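Local atomic coordinates of hydrolase (Bacteroides thetaiotaomicron, PDB entry 2OBB), a protein that is of unknown function but binds a magnesium ion and is probably a hydrolase of the haloacid dehalogenase (HAD) type. Residues A[29-37]-A[60-68]. Numbering follows the deposited sequence.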
loop_
_atom_site.group_PDB
_atom_site.type_symbol
_atom_site.label_atom_id
_atom_site.label_comp_id
_atom_site.label_asym_id
_atom_site.label_seq_id
_atom_site.Cartn_x
_atom_site.Cartn_y
_atom_site.Cartn_z
ATOM N N ALA A 29 17.576 3.966 4.539
ATOM C CA ALA A 29 16.139 4.039 4.835
ATOM C C ALA A 29 15.853 5.160 5.822
ATOM O O ALA A 29 15.135 6.124 5.500
ATOM C CB ALA A 29 15.592 2.661 5.351
ATOM N N VAL A 30 16.467 5.061 7.006
ATOM C CA VAL A 30 16.220 5.999 8.119
ATOM C C VAL A 30 16.617 7.458 7.793
ATOM O O VAL A 30 15.839 8.415 7.947
ATOM C CB VAL A 30 16.956 5.575 9.387
ATOM C CG1 VAL A 30 16.845 6.682 10.406
ATOM C CG2 VAL A 30 16.371 4.287 9.928
ATOM N N GLU A 31 17.830 7.610 7.320
ATOM C CA GLU A 31 18.245 8.874 6.782
ATOM C C GLU A 31 17.293 9.486 5.728
ATOM O O GLU A 31 17.068 10.689 5.745
ATOM C CB GLU A 31 19.656 8.715 6.246
ATOM C CG GLU A 31 20.064 9.738 5.264
ATOM C CD GLU A 31 21.493 9.523 4.831
ATOM O OE1 GLU A 31 22.250 8.880 5.619
ATOM O OE2 GLU A 31 21.842 9.983 3.708
ATOM N N THR A 32 16.768 8.681 4.805
ATOM C CA THR A 32 15.937 9.221 3.710
ATOM C C THR A 32 14.595 9.684 4.293
ATOM O O THR A 32 14.036 10.721 3.901
ATOM C CB THR A 32 15.728 8.176 2.537
ATOM O OG1 THR A 32 17.011 7.784 2.014
ATOM C CG2 THR A 32 14.883 8.753 1.383
ATOM N N LEU A 33 14.103 8.901 5.242
ATOM C CA LEU A 33 12.865 9.217 5.896
ATOM C C LEU A 33 13.032 10.509 6.705
ATOM O O LEU A 33 12.176 11.399 6.652
ATOM C CB LEU A 33 12.395 8.037 6.762
ATOM C CG LEU A 33 11.807 6.827 6.030
ATOM C CD1 LEU A 33 11.620 5.606 6.981
ATOM C CD2 LEU A 33 10.490 7.190 5.356
ATOM N N LYS A 34 14.154 10.641 7.411
ATOM C CA LYS A 34 14.402 11.884 8.157
ATOM C C LYS A 34 14.488 13.064 7.212
ATOM O O LYS A 34 13.934 14.126 7.485
ATOM C CB LYS A 34 15.638 11.788 9.025
ATOM C CG LYS A 34 15.351 11.073 10.348
ATOM C CD LYS A 34 16.495 10.181 10.763
ATOM C CE LYS A 34 17.659 10.925 11.379
ATOM N NZ LYS A 34 18.812 9.980 11.656
ATOM N N LEU A 35 15.168 12.879 6.091
ATOM C CA LEU A 35 15.204 13.933 5.092
ATOM C C LEU A 35 13.781 14.314 4.693
ATOM O O LEU A 35 13.501 15.484 4.564
ATOM C CB LEU A 35 16.047 13.543 3.877
ATOM C CG LEU A 35 16.265 14.577 2.777
ATOM C CD1 LEU A 35 16.659 15.964 3.331
ATOM C CD2 LEU A 35 17.359 14.041 1.869
ATOM N N LEU A 36 12.887 13.337 4.519
ATOM C CA LEU A 36 11.477 13.625 4.144
ATOM C C LEU A 36 10.704 14.457 5.191
ATOM O O LEU A 36 9.976 15.380 4.848
ATOM C CB LEU A 36 10.714 12.327 3.801
ATOM C CG LEU A 36 11.127 11.638 2.481
ATOM C CD1 LEU A 36 10.529 10.245 2.358
ATOM C CD2 LEU A 36 10.798 12.490 1.233
ATOM N N GLN A 37 10.871 14.095 6.462
ATOM C CA GLN A 37 10.413 14.902 7.596
ATOM C C GLN A 37 10.940 16.333 7.596
ATOM O O GLN A 37 10.172 17.259 7.867
ATOM C CB GLN A 37 10.826 14.267 8.914
ATOM C CG GLN A 37 10.161 13.003 9.184
ATOM C CD GLN A 37 10.524 12.489 10.553
ATOM O OE1 GLN A 37 11.647 12.703 11.015
ATOM N NE2 GLN A 37 9.569 11.817 11.223
ATOM N N TRP A 60 13.372 0.714 17.926
ATOM C CA TRP A 60 14.471 0.552 16.991
ATOM C C TRP A 60 14.591 1.826 16.127
ATOM O O TRP A 60 15.700 2.317 15.866
ATOM C CB TRP A 60 14.233 -0.700 16.130
ATOM C CG TRP A 60 15.330 -0.999 15.169
ATOM C CD1 TRP A 60 16.370 -1.877 15.342
ATOM C CD2 TRP A 60 15.529 -0.381 13.883
ATOM N NE1 TRP A 60 17.204 -1.848 14.232
ATOM C CE2 TRP A 60 16.705 -0.944 13.322
ATOM C CE3 TRP A 60 14.842 0.600 13.170
ATOM C CZ2 TRP A 60 17.198 -0.563 12.061
ATOM C CZ3 TRP A 60 15.324 0.974 11.890
ATOM C CH2 TRP A 60 16.501 0.396 11.365
ATOM N N CYS A 61 13.453 2.378 15.711
ATOM C CA CYS A 61 13.479 3.626 14.947
ATOM C C CYS A 61 13.883 4.820 15.791
ATOM O O CYS A 61 14.716 5.625 15.361
ATOM C CB CYS A 61 12.150 3.897 14.261
ATOM S SG CYS A 61 11.786 2.685 12.987
ATOM N N ARG A 62 13.285 4.942 16.978
ATOM C CA ARG A 62 13.596 6.034 17.912
ATOM C C ARG A 62 15.100 6.122 18.186
ATOM O O ARG A 62 15.677 7.209 18.188
ATOM C CB ARG A 62 12.833 5.826 19.218
ATOM C CG ARG A 62 13.171 6.832 20.301
ATOM C CD ARG A 62 12.324 6.667 21.574
ATOM N NE ARG A 62 10.886 6.771 21.287
ATOM C CZ ARG A 62 10.004 5.771 21.414
ATOM N NH1 ARG A 62 8.726 6.004 21.113
ATOM N NH2 ARG A 62 10.379 4.553 21.855
ATOM N N ALA A 63 15.731 4.966 18.394
ATOM C CA ALA A 63 17.167 4.900 18.691
ATOM C C ALA A 63 18.058 5.429 17.561
ATOM O O ALA A 63 19.222 5.744 17.776
ATOM C CB ALA A 63 17.553 3.482 19.052
ATOM N N ARG A 64 17.500 5.510 16.357
ATOM C CA ARG A 64 18.195 6.038 15.196
ATOM C C ARG A 64 17.683 7.443 14.893
ATOM O O ARG A 64 17.935 8.016 13.826
ATOM C CB ARG A 64 18.011 5.080 14.018
ATOM C CG ARG A 64 18.986 3.895 14.074
ATOM C CD ARG A 64 18.455 2.600 13.476
ATOM N NE ARG A 64 19.331 1.476 13.818
ATOM C CZ ARG A 64 19.200 0.718 14.913
ATOM N NH1 ARG A 64 18.210 0.940 15.778
ATOM N NH2 ARG A 64 20.057 -0.266 15.156
ATOM N N GLY A 65 16.969 8.004 15.861
ATOM C CA GLY A 65 16.431 9.349 15.745
ATOM C C GLY A 65 15.316 9.472 14.739
ATOM O O GLY A 65 15.112 10.553 14.174
ATOM N N LEU A 66 14.610 8.364 14.491
ATOM C CA LEU A 66 13.420 8.386 13.634
ATOM C C LEU A 66 12.164 8.185 14.477
ATOM O O LEU A 66 11.965 7.121 15.098
ATOM C CB LEU A 66 13.504 7.359 12.484
ATOM C CG LEU A 66 12.250 7.076 11.650
ATOM C CD1 LEU A 66 11.682 8.345 10.952
ATOM C CD2 LEU A 66 12.505 5.934 10.633
ATOM N N GLU A 67 11.333 9.226 14.482
ATOM C CA GLU A 67 10.109 9.274 15.276
ATOM C C GLU A 67 8.946 9.587 14.370
ATOM O O GLU A 67 9.052 10.460 13.492
ATOM C CB GLU A 67 10.240 10.333 16.374
ATOM C CG GLU A 67 9.952 9.784 17.750
ATOM C CD GLU A 67 10.702 10.510 18.873
ATOM O OE1 GLU A 67 10.705 11.775 18.924
ATOM O OE2 GLU A 67 11.287 9.798 19.730
ATOM N N PHE A 68 7.842 8.863 14.574
ATOM C CA PHE A 68 6.699 8.907 13.672
ATOM C C PHE A 68 5.621 9.900 14.093
ATOM O O PHE A 68 5.391 10.097 15.288
ATOM C CB PHE A 68 6.122 7.496 13.479
ATOM C CG PHE A 68 7.049 6.596 12.738
ATOM C CD1 PHE A 68 7.180 6.711 11.355
ATOM C CD2 PHE A 68 7.847 5.684 13.420
ATOM C CE1 PHE A 68 8.076 5.908 10.676
ATOM C CE2 PHE A 68 8.748 4.882 12.746
ATOM C CZ PHE A 68 8.856 4.995 11.382
HETATM O O HOH W 1 12.363 11.687 13.416
#
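Val30 overlaps Trp60 and Leu66 with its two methyls: CG2 sits obliquely beside the six-membered ring of Trp60, 4.0 Å from CZ3, while CG1 lies 4.0 Å from Leu66 CB. CG1 is anti to the backbone N (chi1 171°), a turn that aims the two branches at different partners. One helical turn on, Leu33 CD1 meets Leu66 CD2 at 3.8 Å, and both leucines also pack on Leu43 of strand 42-45. Leu66 thus wedges its isobutyl group between helix 29-38 and the parallel sheet, in the loop between helix 51-62 and strand 70-71. That helix ends in a Schellman motif with Gly65, at positive phi, as C-prime residue, and the carbonyls of Arg64 and Gly65 face helix 29-38. The aliphatic chain of Lys34, bent at chi2 and chi3, runs past Gly65 O and brings NZ to Arg64 O at 3.1 Å, nearly in line with the C=O bond. An alanine in place of Lys34 would probably leave Arg64 O without this charged donor and uncover the Gly65 carbonyl beside the lysine methylenes. Gln37 uses both ends of its amide: NE2 gives a hydrogen bond to Glu67 O (2.7 Å) that lies in the amide plane, and OE1 accepts from a water that also donates to Gly65 O and accepts from Glu67 N. These two links fix which way round the amide sits. Arg64 sets NH1 over one face of the Trp60 indole, toward its rim, where it also donates to Trp60 O (2.9 Å). The contact therefore pairs an apolar side, whose leucines reach the sheet, with a polar outer one where side-chain donors and a water satisfy the backbone leaving the helix; the positive Lys34 probably also offsets the negative end of the helix 51-62 dipole.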